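Local coordinates for protein 3-hydroxyisobutyryl-CoA hydrolase (Mycobacterium thermoresistibile, PDB 4HDT) that probably hydrolyses 3-hydroxyisobutyryl-CoA to 3-hydroxyisobutyrate and free CoA, as a zinc-binding member of the crotonase-like family, at residues G162-H167 and W229-T235; Y108-G114 and V129-T135. All coordinates share one frame; numbering follows the deposited sequence.

Contact 2 (108-114 with 129-135) belongs to the buried core: two neighbouring parallel strands of the crotonase-type sheet, joined by backbone hydrogen bonds and closed at their C-terminal ends by a carboxylate and hydroxyl groups. Contact 1 (162-167 with 229-235) lies farther out, its centre 19 Å from that of the chain against 13 Å for contact 2, and is partly buried. It joins the start of helix 164-171 to the end of helix 227-233 and the residues just after it, mostly through side chains, with aromatic rings prominent. The contacts share no element; their nearest atoms are about 13 Å apart. Contact 2 alone comes close to a bound zinc ion.

Contact 1: residues G162-H167 and W229-T235; sequences GKLGLH and WIDECYT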
# COMPACT_ATOMS: atom_id res chain seq x y z
N GLY A 162 -18.05 1.41 -2.39
CA GLY A 162 -18.35 1.48 -3.81
C GLY A 162 -17.26 0.84 -4.64
O GLY A 162 -16.75 -0.22 -4.29
N LYS A 163 -16.88 1.51 -5.73
CA LYS A 163 -15.76 1.10 -6.57
C LYS A 163 -14.56 2.02 -6.36
O LYS A 163 -13.67 2.05 -7.21
CB LYS A 163 -16.16 1.09 -8.04
CG LYS A 163 -17.35 0.21 -8.36
CD LYS A 163 -17.09 -1.23 -7.97
CE LYS A 163 -18.29 -2.12 -8.24
NZ LYS A 163 -18.09 -3.42 -7.57
N LEU A 164 -14.54 2.79 -5.28
CA LEU A 164 -13.40 3.67 -5.03
C LEU A 164 -12.06 2.93 -5.02
O LEU A 164 -11.04 3.46 -5.49
CB LEU A 164 -13.58 4.43 -3.71
CG LEU A 164 -14.70 5.49 -3.60
CD1 LEU A 164 -14.61 6.19 -2.27
CD2 LEU A 164 -14.75 6.47 -4.72
N GLY A 165 -12.07 1.72 -4.49
CA GLY A 165 -10.85 0.89 -4.48
C GLY A 165 -10.34 0.55 -5.87
O GLY A 165 -9.10 0.57 -6.15
N LEU A 166 -11.24 0.20 -6.80
CA LEU A 166 -10.81 -0.08 -8.18
C LEU A 166 -10.24 1.15 -8.84
O LEU A 166 -9.25 1.09 -9.59
CB LEU A 166 -11.97 -0.61 -9.06
CG LEU A 166 -12.48 -1.94 -8.70
CD1 LEU A 166 -13.59 -2.34 -9.68
CD2 LEU A 166 -11.38 -2.96 -8.75
N HIS A 167 -10.89 2.29 -8.62
CA HIS A 167 -10.36 3.53 -9.14
C HIS A 167 -8.92 3.77 -8.66
O HIS A 167 -8.05 4.08 -9.47
CB HIS A 167 -11.32 4.68 -8.78
CG HIS A 167 -10.78 6.03 -9.08
ND1 HIS A 167 -10.76 6.56 -10.36
CD2 HIS A 167 -10.21 6.96 -8.28
CE1 HIS A 167 -10.24 7.76 -10.32
NE2 HIS A 167 -9.87 8.02 -9.08
N TRP A 229 -19.68 8.87 -10.42
CA TRP A 229 -19.16 8.45 -11.74
C TRP A 229 -18.17 7.29 -11.63
O TRP A 229 -18.04 6.47 -12.55
CB TRP A 229 -18.57 9.60 -12.58
CG TRP A 229 -17.36 10.32 -12.02
CD1 TRP A 229 -17.37 11.51 -11.36
CD2 TRP A 229 -16.00 9.90 -12.07
NE1 TRP A 229 -16.13 11.86 -10.99
CE2 TRP A 229 -15.24 10.91 -11.42
CE3 TRP A 229 -15.32 8.81 -12.62
CZ2 TRP A 229 -13.86 10.83 -11.30
CZ3 TRP A 229 -13.97 8.75 -12.49
CH2 TRP A 229 -13.25 9.75 -11.84
N ILE A 230 -17.47 7.21 -10.51
CA ILE A 230 -16.64 6.03 -10.23
C ILE A 230 -17.50 4.77 -10.19
O ILE A 230 -17.23 3.82 -10.89
CB ILE A 230 -15.81 6.23 -8.94
CG1 ILE A 230 -14.73 7.28 -9.18
CG2 ILE A 230 -15.15 4.92 -8.53
CD1 ILE A 230 -14.05 7.82 -7.92
N ASP A 231 -18.57 4.79 -9.39
CA ASP A 231 -19.45 3.62 -9.30
C ASP A 231 -20.14 3.32 -10.64
O ASP A 231 -20.36 2.16 -10.97
CB ASP A 231 -20.50 3.85 -8.22
CG ASP A 231 -19.96 3.73 -6.83
OD1 ASP A 231 -18.72 3.54 -6.64
OD2 ASP A 231 -20.79 3.82 -5.88
N GLU A 232 -20.46 4.37 -11.41
CA GLU A 232 -21.04 4.22 -12.73
C GLU A 232 -20.12 3.49 -13.69
O GLU A 232 -20.56 2.67 -14.47
CB GLU A 232 -21.32 5.62 -13.32
CG GLU A 232 -21.81 5.71 -14.77
CD GLU A 232 -21.91 7.13 -15.30
OE1 GLU A 232 -21.67 8.06 -14.48
OE2 GLU A 232 -22.28 7.34 -16.49
N CYS A 233 -18.86 3.86 -13.66
CA CYS A 233 -17.95 3.49 -14.73
C CYS A 233 -17.12 2.28 -14.40
O CYS A 233 -16.68 1.58 -15.33
CB CYS A 233 -17.04 4.68 -15.10
SG CYS A 233 -17.96 6.06 -15.82
N TYR A 234 -16.87 2.02 -13.12
CA TYR A 234 -15.99 0.91 -12.76
C TYR A 234 -16.72 -0.41 -12.52
O TYR A 234 -16.13 -1.34 -11.99
CB TYR A 234 -15.11 1.30 -11.55
CG TYR A 234 -13.95 2.26 -11.85
CD1 TYR A 234 -14.12 3.63 -11.83
CD2 TYR A 234 -12.69 1.76 -12.10
CE1 TYR A 234 -13.05 4.49 -12.07
CE2 TYR A 234 -11.62 2.60 -12.35
CZ TYR A 234 -11.78 3.96 -12.31
OH TYR A 234 -10.74 4.81 -12.51
N THR A 235 -17.99 -0.53 -12.93
CA THR A 235 -18.67 -1.82 -12.83
C THR A 235 -18.46 -2.75 -14.03
O THR A 235 -18.93 -3.91 -13.99
CB THR A 235 -20.17 -1.61 -12.61
OG1 THR A 235 -20.64 -0.71 -13.61
CG2 THR A 235 -20.39 -1.04 -11.25
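His-167 and Tyr-234 are joined by a hydrogen bond: His-167 ND1 and Tyr-234 OH lie 2.8 Å apart, and either could be the donor. The hydroxyl meets the imidazole at its edge, near the ring plane, and CB of His-167 sits over a face of the phenol ring in a CH-pi contact. CG of His-167 is anti to the backbone N (chi1 171°), which carries the imidazole to Tyr-234, just past the end of helix 227-233, and to Ile-230 and Trp-229 on it.

Trp-229 turns an edge toward the face of the His-167 ring in an offset edge-to-face pair, completing an aromatic cluster of three. Ile-230 CD1 sits over one face of the imidazole, 4.0 Å from its centroid in a CH-pi contact. Tyr-234 packs on Lys-163 CB and Leu-166 CB. Helices 239-249 and 252-261 cover the cluster, Trp-229 meeting Leu-246 and Ala-254.

Lys-163, N-cap of helix 164-171, gives its backbone N-H to Asp-231 OD1 at 2.9 Å, from above the carboxylate plane; Arg-227 salt-bridges OD2.

In this helix-to-helix packing away from the zinc sites, the hydroxyl and methyl together limit rotation of the His-167 ring, while Asp-231 ties one helix start to the other helix.

Contact 2: residues Y108-G114 and V129-T135; sequences YVSIMDG and VRVVTDT
Tyr-108 and Val-129 open a ladder of four backbone hydrogen bonds between parallel strands. Val-129 N binds Tyr-108 O, Ser-110 N binds Val-129 O at 2.9 Å, Val-131 N binds Ser-110 O, and Met-112 N closes the series on Val-131 O at 2.8 Å.

On one face Val-109 CG2 lies 3.9 Å from Val-129 CB, and Ile-111 lies beside Val-131, each pair pointing the same way. On the other, Met-112 bends at its last torsion (chi3 -73°) and lays CE against Arg-130 CB at 3.6 Å. Ser-110 OG, beside Arg-130 CA, is hydrogen-bonded to Gly-124 O.

Beyond the ladder, Thr-133 OG1 donates to the anti lone pair of Asp-113 OD1 at 2.8 Å. Thr-133 OG1 also accepts from Thr-135 N at 3.0 Å, forming an ST turn; Thr-135 OG1 in turn accepts a weak bond from Gly-114 N at 3.1 Å. His-192 ND1 is a second partner of Asp-113 OD1; since His-192 binds zinc with Glu-64, Asp-113 stands in the second shell of that site and probably favours one orientation of the imidazole.

Farther out, the guanidinium of Arg-130 is held by Asp-187 and the carbonyls of Gly-184 and Ala-125. Strands 108-112 and 129-132, with helix 119-124 between them in sequence, belong to the central sheet of the crotonase fold, flanked there by strands 56-61 and 188-189. Helices 195-205 and 207-214 pack on the face formed by Val-109, Ile-111, Val-129 and Val-131.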
# COMPACT_ATOMS: atom_id res chain seq x y z
N TYR A 108 -1.18 0.08 17.79
CA TYR A 108 -0.13 0.30 16.79
C TYR A 108 -0.60 1.57 16.07
O TYR A 108 -1.59 1.56 15.31
CB TYR A 108 0.00 -0.90 15.84
CG TYR A 108 1.05 -0.80 14.74
CD1 TYR A 108 0.83 -0.05 13.60
CD2 TYR A 108 2.25 -1.52 14.81
CE1 TYR A 108 1.77 0.01 12.58
CE2 TYR A 108 3.18 -1.45 13.82
CZ TYR A 108 2.94 -0.71 12.68
OH TYR A 108 3.86 -0.65 11.65
N VAL A 109 0.14 2.63 16.33
CA VAL A 109 -0.17 3.96 15.84
C VAL A 109 0.72 4.25 14.65
O VAL A 109 1.95 4.13 14.73
CB VAL A 109 0.09 5.02 16.94
CG1 VAL A 109 -0.21 6.41 16.43
CG2 VAL A 109 -0.66 4.69 18.24
N SER A 110 0.14 4.57 13.50
CA SER A 110 0.99 4.87 12.33
C SER A 110 0.76 6.30 11.92
O SER A 110 -0.38 6.79 11.92
CB SER A 110 0.72 3.95 11.19
OG SER A 110 -0.65 4.01 10.83
N ILE A 111 1.87 6.99 11.67
CA ILE A 111 1.82 8.40 11.24
C ILE A 111 2.05 8.48 9.74
O ILE A 111 3.16 8.64 9.26
CB ILE A 111 2.83 9.30 12.00
CG1 ILE A 111 2.76 9.09 13.52
CG2 ILE A 111 2.64 10.76 11.59
CD1 ILE A 111 1.44 9.42 14.12
N MET A 112 0.94 8.36 9.02
CA MET A 112 0.97 8.30 7.55
C MET A 112 0.84 9.74 7.02
O MET A 112 -0.10 10.12 6.33
CB MET A 112 -0.17 7.37 7.08
CG MET A 112 0.14 5.89 7.37
SD MET A 112 -1.04 4.74 6.64
CE MET A 112 -2.40 5.06 7.73
N ASP A 113 1.89 10.49 7.30
CA ASP A 113 2.06 11.88 6.91
C ASP A 113 2.75 11.94 5.56
O ASP A 113 3.50 11.05 5.18
CB ASP A 113 2.93 12.52 7.98
CG ASP A 113 3.27 13.94 7.71
OD1 ASP A 113 2.42 14.75 7.38
OD2 ASP A 113 4.46 14.25 7.85
N GLY A 114 2.44 12.96 4.79
CA GLY A 114 3.12 13.15 3.52
C GLY A 114 2.99 12.00 2.53
O GLY A 114 1.95 11.33 2.45
N VAL A 129 -4.43 2.35 14.97
CA VAL A 129 -4.60 3.79 15.17
C VAL A 129 -3.86 4.52 14.04
O VAL A 129 -2.68 4.93 14.17
CB VAL A 129 -4.11 4.29 16.53
CG1 VAL A 129 -4.52 5.73 16.75
CG2 VAL A 129 -4.68 3.44 17.65
N ARG A 130 -4.58 4.70 12.93
CA ARG A 130 -3.97 5.14 11.67
C ARG A 130 -4.24 6.61 11.46
O ARG A 130 -5.39 7.02 11.34
CB ARG A 130 -4.55 4.34 10.52
CG ARG A 130 -4.28 2.82 10.65
CD ARG A 130 -5.05 1.98 9.66
NE ARG A 130 -6.50 2.14 9.82
CZ ARG A 130 -7.38 1.74 8.92
NH1 ARG A 130 -6.98 1.08 7.85
NH2 ARG A 130 -8.68 1.98 9.08
N VAL A 131 -3.17 7.38 11.48
CA VAL A 131 -3.27 8.86 11.45
C VAL A 131 -2.78 9.39 10.10
O VAL A 131 -1.70 8.98 9.60
CB VAL A 131 -2.43 9.49 12.56
CG1 VAL A 131 -2.48 11.01 12.51
CG2 VAL A 131 -2.86 8.96 13.95
N VAL A 132 -3.60 10.22 9.47
CA VAL A 132 -3.19 10.95 8.26
C VAL A 132 -3.27 12.43 8.53
O VAL A 132 -3.78 12.87 9.57
CB VAL A 132 -4.05 10.58 7.03
CG1 VAL A 132 -3.72 9.17 6.53
CG2 VAL A 132 -5.53 10.68 7.36
N THR A 133 -2.69 13.24 7.63
CA THR A 133 -2.57 14.66 7.86
C THR A 133 -3.01 15.44 6.63
O THR A 133 -3.44 14.84 5.63
CB THR A 133 -1.10 15.07 8.13
OG1 THR A 133 -0.35 14.99 6.88
CG2 THR A 133 -0.44 14.19 9.17
N ASP A 134 -2.86 16.76 6.67
CA ASP A 134 -3.20 17.58 5.54
C ASP A 134 -2.17 17.53 4.39
O ASP A 134 -2.40 18.17 3.35
CB ASP A 134 -3.46 19.02 5.96
CG ASP A 134 -2.37 19.63 6.79
OD1 ASP A 134 -1.45 18.89 7.20
OD2 ASP A 134 -2.43 20.86 7.05
N THR A 135 -1.05 16.84 4.60
CA THR A 135 -0.05 16.68 3.53
C THR A 135 -0.04 15.28 2.98
O THR A 135 0.72 14.97 2.05
CB THR A 135 1.38 17.01 4.02
OG1 THR A 135 1.78 16.01 4.99
CG2 THR A 135 1.42 18.43 4.62